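Local coordinates for multifunctional non-homologous end joining DNA repair protein LigD (Mycobacterium tuberculosis, PDB 2IRU) that probably works with Ku to repair DNA double-strand breaks by non-homologous end joining, its polymerase domain adding nucleotides at the broken ends, at residues 137-142 / 157-162; 171-176 / 181-186; 241-246 / 285-290. All blocks are in the same frame, centred on the assembly; numbering follows the deposited sequence.

Interaction 1: residues 137-142 / 157-162; sequences LVFDLD and RAVRDL
Phe139 and Leu141, two residues apart on strand 137-142 and so on the same face of the sheet, both meet Val159 of helix 157-162. One methyl of the valine, CG1, lies over a face of the Phe139 ring, displaced toward the rim, with CD2 of Phe139 4.3 Å from CG1 of Val159. A flat ring suits this place because it offers a broad surface to a small branched residue. Asp140 follows on the other face, where, by similarity, it binds manganese together with Asp142; Gln233 is hydrogen-bonded to its OD2. Leu141 turns back to the helix and brings CD2 to within 4.5 Å of CG2 of Val159. With CG1 of the valine anti to the backbone N (chi1 178°), CG2 falls beside that N, and the two methyls serve different residues of the strand. No hydrogen bond spans the gap, so packing alone joins the two segments. A face that packs on a helix, backed by one bearing Asp140 and Asp142, is consistent with the catalytic sheet of archaeo-eukaryotic primases. Earlier turns of the same helix bring Leu152, Val155 and Ala156 to Leu141, helix 192-209 brings Ala199 to Phe139 and Leu206 to Val159, and strand 180-186 adds Leu182 against Val159.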
# COMPACT_ATOMS: atom_id res chain seq x y z
N LEU A 137 -8.76 2.10 7.88
CA LEU A 137 -8.49 3.43 7.32
C LEU A 137 -7.02 3.57 6.91
O LEU A 137 -6.13 2.95 7.49
CB LEU A 137 -8.79 4.54 8.36
CG LEU A 137 -10.15 4.62 9.06
CD1 LEU A 137 -10.15 5.81 10.06
CD2 LEU A 137 -11.26 4.76 8.06
N VAL A 138 -6.78 4.40 5.91
CA VAL A 138 -5.41 4.78 5.61
C VAL A 138 -5.31 6.30 5.59
O VAL A 138 -6.23 7.00 5.10
CB VAL A 138 -4.89 4.20 4.27
CG1 VAL A 138 -5.59 4.84 3.10
CG2 VAL A 138 -3.37 4.39 4.15
N PHE A 139 -4.23 6.80 6.17
CA PHE A 139 -3.87 8.21 6.04
C PHE A 139 -2.51 8.31 5.35
O PHE A 139 -1.58 7.56 5.69
CB PHE A 139 -3.78 8.88 7.41
CG PHE A 139 -5.08 8.88 8.14
CD1 PHE A 139 -5.92 9.99 8.08
CD2 PHE A 139 -5.45 7.77 8.91
CE1 PHE A 139 -7.15 9.95 8.78
CE2 PHE A 139 -6.65 7.73 9.60
CZ PHE A 139 -7.51 8.83 9.54
N ASP A 140 -2.41 9.20 4.37
CA ASP A 140 -1.14 9.44 3.69
C ASP A 140 -0.65 10.78 4.24
O ASP A 140 -1.29 11.81 4.00
CB ASP A 140 -1.38 9.58 2.18
CG ASP A 140 -0.11 9.89 1.39
OD1 ASP A 140 1.02 10.04 1.93
OD2 ASP A 140 -0.29 10.00 0.15
N LEU A 141 0.45 10.74 4.99
CA LEU A 141 1.03 11.94 5.56
C LEU A 141 2.14 12.40 4.65
O LEU A 141 3.19 11.75 4.54
CB LEU A 141 1.57 11.64 6.97
CG LEU A 141 0.52 11.78 8.08
CD1 LEU A 141 -0.72 10.89 7.92
CD2 LEU A 141 1.21 11.50 9.43
N ASP A 142 1.89 13.50 3.94
CA ASP A 142 2.84 13.97 2.95
C ASP A 142 3.51 15.25 3.44
O ASP A 142 2.83 16.29 3.56
CB ASP A 142 2.16 14.21 1.60
CG ASP A 142 3.19 14.45 0.49
OD1 ASP A 142 3.89 13.49 0.07
OD2 ASP A 142 3.32 15.62 0.05
N ARG A 157 2.09 10.75 15.39
CA ARG A 157 1.74 10.40 16.77
C ARG A 157 0.43 11.09 17.16
O ARG A 157 -0.38 10.54 17.90
CB ARG A 157 2.89 10.71 17.74
CG ARG A 157 4.10 9.77 17.61
CD ARG A 157 5.13 10.00 18.72
NE ARG A 157 5.52 11.40 18.80
CZ ARG A 157 6.58 11.94 18.19
NH1 ARG A 157 7.38 11.18 17.44
NH2 ARG A 157 6.84 13.24 18.37
N ALA A 158 0.22 12.30 16.63
CA ALA A 158 -1.02 13.02 16.86
C ALA A 158 -2.24 12.37 16.21
O ALA A 158 -3.33 12.32 16.81
CB ALA A 158 -0.87 14.48 16.44
N VAL A 159 -2.06 11.87 14.98
CA VAL A 159 -3.11 11.10 14.34
C VAL A 159 -3.40 9.85 15.18
O VAL A 159 -4.57 9.56 15.49
CB VAL A 159 -2.71 10.67 12.89
CG1 VAL A 159 -3.82 9.82 12.28
CG2 VAL A 159 -2.42 11.91 12.05
N ARG A 160 -2.33 9.14 15.54
CA ARG A 160 -2.43 7.95 16.39
C ARG A 160 -3.22 8.25 17.67
O ARG A 160 -4.05 7.45 18.09
CB ARG A 160 -1.05 7.43 16.78
CG ARG A 160 -1.10 6.17 17.64
CD ARG A 160 0.18 5.95 18.42
NE ARG A 160 0.51 7.11 19.26
CZ ARG A 160 1.70 7.32 19.81
NH1 ARG A 160 2.67 6.44 19.65
NH2 ARG A 160 1.92 8.41 20.52
N ASP A 161 -2.96 9.40 18.27
CA ASP A 161 -3.58 9.73 19.56
C ASP A 161 -5.08 10.00 19.40
O ASP A 161 -5.89 9.54 20.22
CB ASP A 161 -2.83 10.88 20.21
CG ASP A 161 -1.44 10.48 20.72
OD1 ASP A 161 -1.12 9.26 20.76
OD2 ASP A 161 -0.68 11.38 21.11
N LEU A 162 -5.45 10.71 18.34
CA LEU A 162 -6.87 10.95 18.04
C LEU A 162 -7.62 9.63 17.79
O LEU A 162 -8.74 9.42 18.27
CB LEU A 162 -7.04 11.89 16.84
CG LEU A 162 -6.92 13.41 16.88
CD1 LEU A 162 -5.53 13.91 16.72
CD2 LEU A 162 -7.78 14.00 15.77

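Interaction 2: residues 171-176 / 181-186; sequences FPVTSG and HLYTPL
Phe171 N gives its hydrogen to Tyr183 O across 2.8 Å. This is one of four backbone bonds that join strands 171-174 and 181-186 into an antiparallel beta hairpin. Phe171 with Tyr183 and Val173 with His181 are the hydrogen-bonded pairs. Pro172 with Leu182 is the non-hydrogen-bonded pair between them, a place that suits proline because no N-H is needed there for the partner strand. Leu182 also brings its CA 3.4 Å from Phe171 O, in a CA-H...O contact.

Phe171, Val173, His181 and Tyr183 share one face of the sheet. Val173 sends CG2 to the edge of the tyrosine ring, 3.8 Å from CD2 of Tyr183. This methyl stands opposite the carbonyl carbon and beside the backbone N of Val173, which points it at its diagonal neighbour. On the other face, CD2 of Leu182 lies 3.9 Å from CB of Pro172, and Ala156 of helix 149-164 packs on the leucine.

Past the strand the chain turns at Ser175 and Gly176, which with His181 belong to a nucleotide-substrate site inferred by similarity. Ser175 OG is held by Ser177 N and Gly179 O within the turn, while CB of Ser175 rests 3.6 Å from CD2 of His181. Gly176 has a positive phi (89°), where a CB would press on the preceding carbonyl. The imidazole also touches Asp140, so the hairpin sets a probable substrate-binding residue beside a probable metal ligand. At the far end, Phe171 and Pro185 cross at about a right angle, CD of Pro185 in the plane of the ring at its edge, 3.6 Å from CE2 of Phe171.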
# COMPACT_ATOMS: atom_id res chain seq x y z
N PHE A 171 -0.97 1.82 12.78
CA PHE A 171 0.29 1.21 12.36
C PHE A 171 0.99 2.10 11.34
O PHE A 171 0.40 2.42 10.29
CB PHE A 171 0.03 -0.17 11.70
CG PHE A 171 -0.67 -1.14 12.61
CD1 PHE A 171 0.06 -2.04 13.39
CD2 PHE A 171 -2.08 -1.15 12.71
CE1 PHE A 171 -0.58 -2.94 14.24
CE2 PHE A 171 -2.72 -2.05 13.56
CZ PHE A 171 -1.99 -2.95 14.33
N PRO A 172 2.26 2.43 11.59
CA PRO A 172 2.93 3.21 10.55
C PRO A 172 3.66 2.39 9.51
O PRO A 172 4.19 1.33 9.79
CB PRO A 172 3.95 4.05 11.34
CG PRO A 172 4.24 3.24 12.61
CD PRO A 172 3.13 2.20 12.77
N VAL A 173 3.68 2.93 8.30
CA VAL A 173 4.34 2.27 7.18
C VAL A 173 5.01 3.36 6.35
O VAL A 173 4.32 4.21 5.75
CB VAL A 173 3.33 1.50 6.27
CG1 VAL A 173 4.09 0.86 5.12
CG2 VAL A 173 2.58 0.43 7.06
N THR A 174 6.34 3.38 6.34
CA THR A 174 7.04 4.39 5.51
C THR A 174 6.78 3.96 4.06
O THR A 174 6.89 2.78 3.75
CB THR A 174 8.52 4.56 5.86
OG1 THR A 174 9.18 3.29 6.00
CG2 THR A 174 8.65 5.36 7.19
N SER A 175 6.39 4.90 3.23
CA SER A 175 5.87 4.58 1.88
C SER A 175 6.91 4.08 0.89
O SER A 175 6.51 3.54 -0.15
CB SER A 175 5.20 5.81 1.25
OG SER A 175 6.17 6.75 0.87
N GLY A 176 8.21 4.26 1.16
CA GLY A 176 9.27 3.96 0.19
C GLY A 176 9.60 5.13 -0.72
O GLY A 176 10.61 5.12 -1.40
N HIS A 181 2.55 6.42 5.49
CA HIS A 181 1.16 5.99 5.56
C HIS A 181 0.86 5.45 6.95
O HIS A 181 1.74 4.84 7.57
CB HIS A 181 0.82 4.89 4.54
CG HIS A 181 0.82 5.37 3.13
ND1 HIS A 181 -0.26 6.02 2.57
CD2 HIS A 181 1.74 5.25 2.14
CE1 HIS A 181 0.01 6.31 1.30
NE2 HIS A 181 1.23 5.87 1.03
N LEU A 182 -0.36 5.69 7.43
CA LEU A 182 -0.81 5.17 8.73
C LEU A 182 -2.07 4.35 8.43
O LEU A 182 -2.95 4.84 7.75
CB LEU A 182 -1.21 6.29 9.72
CG LEU A 182 -0.11 7.31 10.08
CD1 LEU A 182 -0.63 8.28 11.16
CD2 LEU A 182 1.12 6.59 10.60
N TYR A 183 -2.11 3.11 8.91
CA TYR A 183 -3.27 2.24 8.76
C TYR A 183 -3.91 1.97 10.13
O TYR A 183 -3.21 1.81 11.12
CB TYR A 183 -2.86 0.90 8.17
CG TYR A 183 -2.42 0.96 6.73
CD1 TYR A 183 -3.35 0.83 5.69
CD2 TYR A 183 -1.06 1.15 6.38
CE1 TYR A 183 -2.97 0.87 4.35
CE2 TYR A 183 -0.65 1.20 5.01
CZ TYR A 183 -1.62 1.05 4.00
OH TYR A 183 -1.26 1.11 2.67
N THR A 184 -5.23 1.90 10.14
CA THR A 184 -5.97 1.61 11.35
C THR A 184 -7.09 0.60 11.04
O THR A 184 -7.99 0.89 10.23
CB THR A 184 -6.57 2.88 11.95
OG1 THR A 184 -5.51 3.83 12.19
CG2 THR A 184 -7.30 2.49 13.23
N PRO A 185 -7.05 -0.58 11.66
CA PRO A 185 -8.17 -1.50 11.36
C PRO A 185 -9.46 -1.04 12.07
O PRO A 185 -9.41 -0.53 13.21
CB PRO A 185 -7.68 -2.84 11.91
CG PRO A 185 -6.72 -2.48 13.01
CD PRO A 185 -6.10 -1.15 12.63
N LEU A 186 -10.58 -1.21 11.37
CA LEU A 186 -11.89 -0.82 11.90
C LEU A 186 -12.50 -1.90 12.78
O LEU A 186 -12.50 -3.09 12.41
CB LEU A 186 -12.83 -0.45 10.74
CG LEU A 186 -12.46 0.80 9.90
CD1 LEU A 186 -13.38 0.96 8.68
CD2 LEU A 186 -12.39 2.12 10.70

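Interaction 3: residues 241-246 / 285-290; sequences IAPYSL and DLLERL
Tyr244 reaches from the loop 241-246 to Asp285 at the start of 285-290. Its CB leaves the backbone toward that segment, and CG stands beside the backbone N (chi1 -60°), which carries the ring across the gap. Val42 of helix 29-47 and Val276 and Ile280 of helix 273-283 pack on this side chain, and a tyrosine suits the place by joining an apolar ring to a polar tip. Asp285 OD1 lies in the ring plane at its edge, 3.5 Å from CZ of Tyr244. Tyr244 OH then donates to Asp285 OD1 at 2.7 Å, from above the carboxylate plane, 46° out of it. Asp285 OD1 also accepts from Leu287 N at 2.9 Å, from the opposite face, which makes an Asx turn within the type I beta turn from Asp285 to Glu288. His46 bonds OD2, so both carboxylate oxygens are held. A water donates to Tyr244 OH and accepts from Leu286 N, a second link between the two loops.

Pro243, inside the type II turn from Ala242 to Ser245, supplies the apolar half: CB of Pro243 is 3.5 Å from CD1 of Leu287, tight for two carbons, and CG lies against the same methyl at 3.6 Å.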
# COMPACT_ATOMS: atom_id res chain seq x y z
N ILE A 241 -0.48 2.18 -2.40
CA ILE A 241 0.65 1.24 -2.39
C ILE A 241 0.54 0.23 -1.24
O ILE A 241 0.34 0.62 -0.06
CB ILE A 241 2.00 1.98 -2.33
CG1 ILE A 241 3.18 1.03 -2.60
CG2 ILE A 241 2.21 2.74 -0.96
CD1 ILE A 241 3.32 0.67 -4.12
N ALA A 242 0.67 -1.04 -1.57
CA ALA A 242 0.49 -2.07 -0.56
C ALA A 242 1.68 -2.21 0.37
O ALA A 242 2.82 -2.14 -0.07
CB ALA A 242 0.21 -3.37 -1.21
N PRO A 243 1.42 -2.46 1.68
CA PRO A 243 2.55 -2.75 2.54
C PRO A 243 3.42 -3.88 1.93
O PRO A 243 2.87 -4.86 1.38
CB PRO A 243 1.91 -3.22 3.84
CG PRO A 243 0.57 -2.49 3.88
CD PRO A 243 0.13 -2.48 2.41
N TYR A 244 4.73 -3.72 2.07
CA TYR A 244 5.75 -4.64 1.50
C TYR A 244 5.97 -4.54 -0.02
O TYR A 244 6.91 -5.15 -0.54
CB TYR A 244 5.49 -6.08 1.89
CG TYR A 244 5.50 -6.29 3.38
CD1 TYR A 244 6.73 -6.38 4.07
CD2 TYR A 244 4.31 -6.44 4.10
CE1 TYR A 244 6.77 -6.59 5.45
CE2 TYR A 244 4.33 -6.65 5.51
CZ TYR A 244 5.57 -6.72 6.16
OH TYR A 244 5.66 -6.92 7.50
N SER A 245 5.14 -3.76 -0.71
CA SER A 245 5.42 -3.53 -2.15
C SER A 245 6.74 -2.81 -2.33
O SER A 245 7.08 -1.87 -1.56
CB SER A 245 4.32 -2.68 -2.80
OG SER A 245 4.57 -2.52 -4.22
N LEU A 246 7.46 -3.19 -3.37
CA LEU A 246 8.60 -2.40 -3.86
C LEU A 246 8.03 -1.10 -4.42
O LEU A 246 6.81 -1.01 -4.73
CB LEU A 246 9.33 -3.16 -4.99
CG LEU A 246 10.16 -4.36 -4.56
CD1 LEU A 246 10.56 -5.22 -5.74
CD2 LEU A 246 11.44 -3.90 -3.88
N ASP A 285 5.93 -9.97 11.15
CA ASP A 285 5.12 -8.91 10.54
C ASP A 285 4.64 -7.91 11.61
O ASP A 285 3.85 -8.26 12.50
CB ASP A 285 3.95 -9.55 9.78
CG ASP A 285 3.02 -8.53 9.11
OD1 ASP A 285 3.41 -7.37 8.87
OD2 ASP A 285 1.89 -8.94 8.76
N LEU A 286 5.12 -6.66 11.52
CA LEU A 286 4.67 -5.61 12.44
C LEU A 286 3.18 -5.24 12.23
O LEU A 286 2.54 -4.68 13.14
CB LEU A 286 5.57 -4.36 12.34
CG LEU A 286 7.05 -4.54 12.68
CD1 LEU A 286 7.79 -3.20 12.53
CD2 LEU A 286 7.27 -5.10 14.10
N LEU A 287 2.65 -5.59 11.05
CA LEU A 287 1.24 -5.39 10.72
C LEU A 287 0.36 -6.65 11.01
O LEU A 287 -0.79 -6.72 10.55
CB LEU A 287 1.11 -5.03 9.21
CG LEU A 287 1.72 -3.72 8.73
CD1 LEU A 287 1.35 -3.52 7.26
CD2 LEU A 287 1.21 -2.56 9.58
N GLU A 288 0.88 -7.62 11.74
CA GLU A 288 0.13 -8.85 12.02
C GLU A 288 -1.36 -8.58 12.37
O GLU A 288 -2.27 -9.27 11.88
CB GLU A 288 0.79 -9.60 13.18
CG GLU A 288 0.31 -11.04 13.35
CD GLU A 288 1.35 -12.05 12.92
OE1 GLU A 288 1.57 -12.21 11.69
OE2 GLU A 288 1.97 -12.67 13.82
N ARG A 289 -1.57 -7.58 13.21
CA ARG A 289 -2.89 -7.29 13.78
C ARG A 289 -3.80 -6.45 12.88
O ARG A 289 -4.98 -6.24 13.20
CB ARG A 289 -2.71 -6.57 15.12
CG ARG A 289 -2.11 -7.41 16.23
CD ARG A 289 -1.68 -6.51 17.39
NE ARG A 289 -0.57 -5.61 17.02
CZ ARG A 289 -0.27 -4.47 17.64
NH1 ARG A 289 -1.01 -4.04 18.68
NH2 ARG A 289 0.76 -3.74 17.24
N LEU A 290 -3.26 -5.94 11.77
CA LEU A 290 -4.04 -5.06 10.90
C LEU A 290 -5.20 -5.75 10.16
O LEU A 290 -6.28 -5.17 10.00
CB LEU A 290 -3.15 -4.37 9.87
CG LEU A 290 -3.82 -3.48 8.81
CD1 LEU A 290 -4.52 -2.30 9.45
CD2 LEU A 290 -2.74 -3.03 7.77
O HOH W 1 6.94 -5.59 9.45

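All three contacts lie in the polymerase domain and are largely buried; the touching residues of interaction 1 are wholly so, while Pro185 of interaction 2 and Asp285 and Leu286 of interaction 3 are partly exposed. Interactions 1 and 2 belong to one sheet: strands 129-143 and 180-186 are neighbours, joined by Leu137 N to Thr184 O and Phe139 N to Leu182 O, probable hydrogen bonds. Interaction 1 attaches a helix to that sheet purely by packing, whereas interaction 2 builds the sheet with backbone bonds. Interaction 3, between loops, relies on a side-chain bond, a water and one apolar contact. It meets interaction 2 at Phe171 with Leu287 and Arg289, among other places, but does not touch interaction 1.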